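Local coordinates for protein ochratoxinase (Aspergillus niger, PDB 4C65) that splits ochratoxin A into ochratoxin alpha and phenylalanine as a zinc-dependent carboxypeptidase of the amidohydrolase superfamily, at residues P358-I362 against P398-I402. Residues are numbered along the deposited sequence; the frame is centred on the assembly and turned at random.
Sequences PLEAI and PLEDI
The ring of P358 turns its CB-CG side to the backbone of L399, with CG 3.6 Å from L399 O. L399 CD2 stands off one face, well past the CB corner rather than over the ring; beyond the CA-CB bond, displaced to the other side of the ring plane, is I402 CD1, 4.0 Å from P358 CB. The ring of P398 meets the helix chiefly through CG, which touches I362 CD1 at 3.9 Å, and also packs on I16, V60 and F405.

L399 CD2 is the hub: it lies 3.8 Å from L359 N and also reaches L359 CD1 and I362 CD1; the L399 and I362 side chains cross at about a right angle. Here the first turn of helix 358-365, in the TIM-barrel part of this amidohydrolase, meets the loop leading from strand 391-394 to strand 411-416 of the mixed sheet; no hydrogen bond joins the two segments.

With CG1 of I402 anti to the backbone N (chi1 -157°), its CD1 extends to the helix, meeting A361 CB. I402 CD1 lies 3.9 Å from P358 O. P358 O accepts the helical hydrogen bond from I362 N, at 3.0 Å. L347 of helix 344-354 touches both A361 and I402.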
# COMPACT_ATOMS: atom_id res chain seq x y z
N PRO A 358 -12.65 -53.30 20.20
CA PRO A 358 -13.15 -52.13 20.88
C PRO A 358 -12.15 -51.54 21.88
O PRO A 358 -12.03 -50.33 22.00
CB PRO A 358 -14.41 -52.65 21.58
CG PRO A 358 -14.89 -53.76 20.69
CD PRO A 358 -13.64 -54.39 20.15
N LEU A 359 -11.43 -52.41 22.59
CA LEU A 359 -10.44 -51.96 23.56
C LEU A 359 -9.28 -51.20 22.89
O LEU A 359 -8.80 -50.19 23.41
CB LEU A 359 -9.90 -53.14 24.38
CG LEU A 359 -9.08 -52.81 25.62
CD1 LEU A 359 -9.89 -52.03 26.64
CD2 LEU A 359 -8.59 -54.11 26.22
N GLU A 360 -8.84 -51.69 21.73
CA GLU A 360 -7.80 -50.98 20.96
C GLU A 360 -8.30 -49.65 20.41
O GLU A 360 -7.56 -48.66 20.40
CB GLU A 360 -7.31 -51.84 19.81
CG GLU A 360 -6.39 -52.98 20.25
CD GLU A 360 -6.25 -54.06 19.18
OE1 GLU A 360 -6.89 -54.00 18.11
OE2 GLU A 360 -5.53 -55.04 19.41
N ALA A 361 -9.55 -49.63 19.98
CA ALA A 361 -10.17 -48.40 19.48
C ALA A 361 -10.19 -47.33 20.56
O ALA A 361 -9.86 -46.17 20.30
CB ALA A 361 -11.58 -48.68 18.99
N ILE A 362 -10.56 -47.74 21.76
CA ILE A 362 -10.58 -46.82 22.89
C ILE A 362 -9.19 -46.31 23.23
O ILE A 362 -9.02 -45.14 23.54
CB ILE A 362 -11.26 -47.47 24.11
CG1 ILE A 362 -12.78 -47.51 23.87
CG2 ILE A 362 -10.94 -46.70 25.40
CD1 ILE A 362 -13.56 -48.30 24.89
N PRO A 398 -18.90 -50.06 26.54
CA PRO A 398 -18.59 -49.85 25.14
C PRO A 398 -17.82 -51.00 24.50
O PRO A 398 -17.81 -51.12 23.29
CB PRO A 398 -17.76 -48.57 25.18
CG PRO A 398 -17.09 -48.59 26.50
CD PRO A 398 -18.09 -49.20 27.43
N LEU A 399 -17.20 -51.86 25.31
CA LEU A 399 -16.45 -53.01 24.80
C LEU A 399 -17.38 -54.06 24.22
O LEU A 399 -16.94 -54.86 23.41
CB LEU A 399 -15.59 -53.63 25.91
CG LEU A 399 -14.63 -52.68 26.62
CD1 LEU A 399 -13.92 -53.41 27.73
CD2 LEU A 399 -13.63 -52.10 25.64
N GLU A 400 -18.65 -54.04 24.65
CA GLU A 400 -19.70 -54.93 24.09
C GLU A 400 -20.28 -54.31 22.85
O GLU A 400 -20.81 -55.03 22.03
CB GLU A 400 -20.96 -55.08 25.00
CG GLU A 400 -21.45 -56.48 25.31
CD GLU A 400 -20.98 -56.86 26.66
OE1 GLU A 400 -21.46 -56.21 27.63
OE2 GLU A 400 -20.12 -57.75 26.78
N ASP A 401 -20.25 -52.98 22.74
CA ASP A 401 -20.79 -52.27 21.58
C ASP A 401 -20.16 -50.90 21.47
O ASP A 401 -20.50 -49.97 22.22
CB ASP A 401 -22.32 -52.17 21.68
CG ASP A 401 -22.96 -51.52 20.45
OD1 ASP A 401 -22.31 -51.37 19.39
OD2 ASP A 401 -24.16 -51.17 20.56
N ILE A 402 -19.27 -50.75 20.50
CA ILE A 402 -18.55 -49.49 20.30
C ILE A 402 -19.46 -48.32 19.89
O ILE A 402 -19.10 -47.16 20.08
CB ILE A 402 -17.39 -49.67 19.30
CG1 ILE A 402 -16.32 -48.60 19.50
CG2 ILE A 402 -17.88 -49.71 17.86
CD1 ILE A 402 -15.42 -48.85 20.71